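Local coordinates for glycoside Hydrolase Family 43_12 (PDB 7JVH), which probably hydrolyses glycosidic bonds in arabinose- or xylose-containing plant polysaccharides, at residues V236-P241 and S264-K269; M253-E256 and W262-E265. All blocks are in the same frame, centred on the assembly; numbering follows the deposited sequence.

Contact 1. Residues V236-P241 and S264-K269; sequences VWIEGP and SEVIFK
The backbones carrying Ile-238 and Val-266 stay well separated, their CA atoms 9.1 Å apart, and the touching parts run nearly perpendicular, their directions differing by 98°. This spacing fits the blade of a five-bladed beta-propeller, the fold of family 43 catalytic domains: strands 239-246 and 265-270 belong to one antiparallel four-stranded sheet, with strand 249-255 between them, so Ile-238, just ahead of the first of these strands, meets Val-266 and Phe-268 by reaching past that middle strand. Its CG1 branch lies anti to the backbone N (chi1 -173°), which carries CD1 out toward the other segment. There CD1 comes within 4.1 Å of CE1 of Phe-268, meeting the ring obliquely, while the two side chains approach from opposite directions. The same methyl lies 4.4 Å from CG2 of Val-266. Val-266 and Phe-268 stand two residues apart on their strand, so one isoleucine tip serves both, and this end of the small, buried contact is apolar. Ile-238 also packs on Cys-254 of the middle strand and on Ile-204 of strand 203-210, which belongs to another sheet, so it sits where two sheets of the propeller meet. Gly-240, whose N is hydrogen-bonded to Asp-173, has a positive phi (42°), which glycine adopts more readily than others. The Glu-265 carboxylate, whose main partner is Ala-305, merely nears this glycine, its OE2 4.4 Å from Gly-240 O.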
loop_
_atom_site.group_PDB
_atom_site.type_symbol
_atom_site.label_atom_id
_atom_site.label_comp_id
_atom_site.label_asym_id
_atom_site.label_seq_id
_atom_site.Cartn_x
_atom_site.Cartn_y
_atom_site.Cartn_z
ATOM N N VAL A 236 7.861 13.293 -17.697
ATOM C CA VAL A 236 6.631 12.562 -17.486
ATOM C C VAL A 236 6.096 12.749 -16.061
ATOM O O VAL A 236 6.830 12.590 -15.093
ATOM C CB VAL A 236 6.839 11.060 -17.801
ATOM C CG1 VAL A 236 5.635 10.211 -17.401
ATOM C CG2 VAL A 236 7.181 10.872 -19.269
ATOM N N TRP A 237 4.813 13.114 -15.959
ATOM C CA TRP A 237 4.036 13.102 -14.717
ATOM C C TRP A 237 4.731 13.603 -13.447
ATOM O O TRP A 237 4.741 12.910 -12.431
ATOM C CB TRP A 237 3.480 11.694 -14.479
ATOM C CG TRP A 237 2.120 11.510 -15.070
ATOM C CD1 TRP A 237 1.815 11.053 -16.316
ATOM C CD2 TRP A 237 0.877 11.802 -14.425
ATOM N NE1 TRP A 237 0.454 11.042 -16.486
ATOM C CE2 TRP A 237 -0.148 11.488 -15.337
ATOM C CE3 TRP A 237 0.535 12.299 -13.160
ATOM C CZ2 TRP A 237 -1.500 11.663 -15.033
ATOM C CZ3 TRP A 237 -0.808 12.458 -12.846
ATOM C CH2 TRP A 237 -1.810 12.146 -13.786
ATOM N N ILE A 238 5.278 14.820 -13.494
ATOM C CA ILE A 238 5.753 15.473 -12.296
ATOM C C ILE A 238 4.621 15.505 -11.280
ATOM O O ILE A 238 3.517 15.926 -11.589
ATOM C CB ILE A 238 6.328 16.889 -12.545
ATOM C CG1 ILE A 238 6.959 17.434 -11.258
ATOM C CG2 ILE A 238 5.275 17.840 -13.079
ATOM C CD1 ILE A 238 8.221 18.235 -11.476
ATOM N N GLU A 239 4.913 15.032 -10.065
ATOM C CA GLU A 239 3.906 14.834 -9.039
ATOM C C GLU A 239 4.558 14.713 -7.654
ATOM O O GLU A 239 5.691 15.138 -7.463
ATOM C CB GLU A 239 3.041 13.609 -9.401
ATOM C CG GLU A 239 3.743 12.269 -9.314
ATOM C CD GLU A 239 2.961 11.138 -9.995
ATOM O OE1 GLU A 239 1.743 11.243 -10.151
ATOM O OE2 GLU A 239 3.546 10.114 -10.390
ATOM N N GLY A 240 3.803 14.175 -6.686
ATOM C CA GLY A 240 4.196 14.097 -5.298
ATOM C C GLY A 240 4.872 15.355 -4.742
ATOM O O GLY A 240 5.858 15.252 -4.025
ATOM N N PRO A 241 4.364 16.575 -5.018
ATOM C CA PRO A 241 5.048 17.796 -4.562
ATOM C C PRO A 241 5.014 17.956 -3.040
ATOM O O PRO A 241 3.958 17.765 -2.432
ATOM C CB PRO A 241 4.231 18.922 -5.221
ATOM C CG PRO A 241 2.869 18.315 -5.454
ATOM C CD PRO A 241 3.094 16.852 -5.729
ATOM N N SER A 264 11.797 8.838 -10.370
ATOM C CA SER A 264 12.906 9.593 -9.789
ATOM C C SER A 264 12.334 10.643 -8.869
ATOM O O SER A 264 11.131 10.821 -8.809
ATOM C CB SER A 264 13.718 10.289 -10.875
ATOM O OG SER A 264 13.010 11.417 -11.289
ATOM N N GLU A 265 13.207 11.341 -8.149
ATOM C CA GLU A 265 12.827 12.485 -7.341
ATOM C C GLU A 265 13.767 13.625 -7.679
ATOM O O GLU A 265 14.968 13.421 -7.823
ATOM C CB GLU A 265 12.901 12.170 -5.859
ATOM C CG GLU A 265 12.140 13.172 -5.006
ATOM C CD GLU A 265 10.657 12.896 -4.919
ATOM O OE1 GLU A 265 10.174 11.876 -5.490
ATOM O OE2 GLU A 265 9.975 13.691 -4.253
ATOM N N VAL A 266 13.187 14.824 -7.807
ATOM C CA VAL A 266 13.880 16.021 -8.214
ATOM C C VAL A 266 13.613 17.092 -7.162
ATOM O O VAL A 266 12.709 16.934 -6.341
ATOM C CB VAL A 266 13.444 16.474 -9.614
ATOM C CG1 VAL A 266 13.693 15.375 -10.623
ATOM C CG2 VAL A 266 11.977 16.883 -9.635
ATOM N N ILE A 267 14.408 18.169 -7.190
ATOM C CA ILE A 267 14.377 19.187 -6.147
ATOM C C ILE A 267 14.560 20.592 -6.742
ATOM O O ILE A 267 15.437 20.808 -7.596
ATOM C CB ILE A 267 15.463 18.934 -5.075
ATOM C CG1 ILE A 267 15.285 19.872 -3.872
ATOM C CG2 ILE A 267 16.864 19.095 -5.662
ATOM C CD1 ILE A 267 14.142 19.501 -2.951
ATOM N N PHE A 268 13.729 21.526 -6.259
ATOM C CA PHE A 268 13.681 22.916 -6.677
ATOM C C PHE A 268 13.801 23.776 -5.430
ATOM O O PHE A 268 13.402 23.344 -4.346
ATOM C CB PHE A 268 12.309 23.234 -7.289
ATOM C CG PHE A 268 11.997 22.481 -8.554
ATOM C CD1 PHE A 268 11.402 21.226 -8.512
ATOM C CD2 PHE A 268 12.278 23.048 -9.794
ATOM C CE1 PHE A 268 11.113 20.550 -9.674
ATOM C CE2 PHE A 268 11.987 22.357 -10.963
ATOM C CZ PHE A 268 11.392 21.114 -10.901
ATOM N N LYS A 269 14.302 25.006 -5.584
ATOM C CA LYS A 269 14.272 25.990 -4.497
ATOM C C LYS A 269 13.816 27.389 -4.956
ATOM O O LYS A 269 13.908 27.724 -6.137
ATOM C CB LYS A 269 15.632 26.054 -3.784
ATOM C CG LYS A 269 16.701 26.883 -4.478
ATOM C CD LYS A 269 18.033 26.806 -3.741
ATOM C CE LYS A 269 19.120 27.583 -4.467
ATOM N NZ LYS A 269 19.160 29.025 -4.062
#

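Contact 2. Residues M253-E256 and W262-E265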
loop_
_atom_site.group_PDB
_atom_site.type_symbol
_atom_site.label_atom_id
_atom_site.label_comp_id
_atom_site.label_asym_id
_atom_site.label_seq_id
_atom_site.Cartn_x
_atom_site.Cartn_y
_atom_site.Cartn_z
HETATM N N MSE A 253 10.050 19.540 -3.537
HETATM C CA MSE A 253 10.530 18.228 -3.952
HETATM C C MSE A 253 9.385 17.472 -4.622
HETATM O O MSE A 253 8.288 17.393 -4.071
HETATM C CB MSE A 253 11.078 17.443 -2.756
HETATM C CG MSE A 253 11.898 16.233 -3.156
HETATM SE SE MSE A 253 12.625 15.257 -1.622
HETATM C CE MSE A 253 14.188 16.273 -1.174
ATOM N N CYS A 254 9.657 16.919 -5.809
ATOM C CA CYS A 254 8.643 16.227 -6.587
ATOM C C CYS A 254 9.173 14.924 -7.137
ATOM O O CYS A 254 10.371 14.788 -7.363
ATOM C CB CYS A 254 8.208 17.100 -7.774
ATOM S SG CYS A 254 7.612 18.742 -7.336
ATOM N N ALA A 255 8.266 13.971 -7.350
ATOM C CA ALA A 255 8.527 12.801 -8.173
ATOM C C ALA A 255 8.409 13.221 -9.637
ATOM O O ALA A 255 7.586 14.085 -9.962
ATOM C CB ALA A 255 7.543 11.679 -7.847
ATOM N N GLU A 256 9.234 12.611 -10.503
ATOM C CA GLU A 256 9.242 12.885 -11.948
ATOM C C GLU A 256 9.607 11.615 -12.720
ATOM O O GLU A 256 10.452 10.841 -12.280
ATOM C CB GLU A 256 10.231 14.009 -12.287
ATOM C CG GLU A 256 10.369 14.317 -13.774
ATOM C CD GLU A 256 11.424 15.363 -14.088
ATOM O OE1 GLU A 256 11.287 16.527 -13.650
ATOM O OE2 GLU A 256 12.387 15.033 -14.801
ATOM N N TRP A 262 10.844 4.919 -15.152
ATOM C CA TRP A 262 11.574 6.184 -15.210
ATOM C C TRP A 262 11.394 7.020 -13.936
ATOM O O TRP A 262 11.700 8.215 -13.930
ATOM C CB TRP A 262 11.184 6.966 -16.475
ATOM C CG TRP A 262 12.329 7.684 -17.071
ATOM C CD1 TRP A 262 12.479 9.037 -17.200
ATOM C CD2 TRP A 262 13.526 7.096 -17.586
ATOM N NE1 TRP A 262 13.693 9.329 -17.772
ATOM C CE2 TRP A 262 14.362 8.162 -18.020
ATOM C CE3 TRP A 262 13.978 5.775 -17.731
ATOM C CZ2 TRP A 262 15.622 7.946 -18.589
ATOM C CZ3 TRP A 262 15.231 5.556 -18.300
ATOM C CH2 TRP A 262 16.048 6.641 -18.710
ATOM N N HIS A 263 10.961 6.368 -12.845
ATOM C CA HIS A 263 10.688 7.054 -11.584
ATOM C C HIS A 263 11.970 7.710 -11.062
ATOM O O HIS A 263 13.088 7.227 -11.302
ATOM C CB HIS A 263 10.112 6.081 -10.543
ATOM C CG HIS A 263 9.126 6.694 -9.589
ATOM N ND1 HIS A 263 8.747 6.076 -8.409
ATOM C CD2 HIS A 263 8.430 7.855 -9.637
ATOM C CE1 HIS A 263 7.865 6.825 -7.774
ATOM N NE2 HIS A 263 7.651 7.909 -8.501
ATOM N N SER A 264 11.797 8.838 -10.370
ATOM C CA SER A 264 12.906 9.593 -9.789
ATOM C C SER A 264 12.334 10.643 -8.869
ATOM O O SER A 264 11.131 10.821 -8.809
ATOM C CB SER A 264 13.718 10.289 -10.875
ATOM O OG SER A 264 13.010 11.417 -11.289
ATOM N N GLU A 265 13.207 11.341 -8.149
ATOM C CA GLU A 265 12.827 12.485 -7.341
ATOM C C GLU A 265 13.767 13.625 -7.679
ATOM O O GLU A 265 14.968 13.421 -7.823
ATOM C CB GLU A 265 12.901 12.170 -5.859
ATOM C CG GLU A 265 12.140 13.172 -5.006
ATOM C CD GLU A 265 10.657 12.896 -4.919
ATOM O OE1 GLU A 265 10.174 11.876 -5.490
ATOM O OE2 GLU A 265 9.975 13.691 -4.253
#
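The carbonyl O of Glu-256 receives a hydrogen bond from the hydroxyl OG of Ser-264 at 2.8 Å, the donor standing above the carbonyl plane. With chi1 at 77°, OG sits between the serine's own N and carbonyl carbon, which turns the hydroxyl back to Glu-256. The exchange is reciprocal: the N of Glu-256 donates to the O of Ser-264 over 3.1 Å, with a fairly straight N-H...O angle of 162°. Both bonds lie just beyond one end of an antiparallel pairing inside one propeller blade, where Ala-255 and Glu-265 form a non-hydrogen-bonded pair and project to the same face of the sheet. On that face Glu-265 bends at chi2 (83°) and lays its carboxylate over the Cys-254 carbonyl, CD 3.1 Å from Cys-254 O, an approach of acceptors and not a bond. OE1 lies 3.5 Å from CB of Ala-255 and takes a hydrogen bond from the N of Ala-305, while OE2 rests 3.4 Å from CG of Met-253, a selenomethionine whose side chain crosses that of Glu-265 at about a right angle. Replacing Glu-265 by an alanine would probably leave the N of Ala-305 without its acceptor and open a gap beside the Met-253 chain. Just before the pairing, NE2 of His-263 comes within 3.8 Å of CB of Ala-255, and ND1 is hydrogen-bonded to the O of Trp-301.

Overall arrangement
Contacts 1 and 2 lie in the same blade of the catalytic propeller, their centres about 4 Å apart, and share Ser-264 and Glu-265. Along the chain, 236-241 leads into strand 239-246, strand 249-255 follows with 253-256, and 262-265 brings the chain into strand 265-270. Contact 2 thus joins neighbours, whereas contact 1 passes over the middle one of three consecutive strands. Probable backbone hydrogen bonds tie both flanking strands to the one between: Glu-239 O with Ala-255 N at 2.8 Å, and Val-266 N with Cys-254 O at 2.9 Å. The blade illustrates how direct pairing joins neighbours while a side chain just ahead of one strand meets the next but one, with Glu-239 of 236-241 hydrogen-bonded through OE1 to a glycerol, probably from the crystallisation liquor.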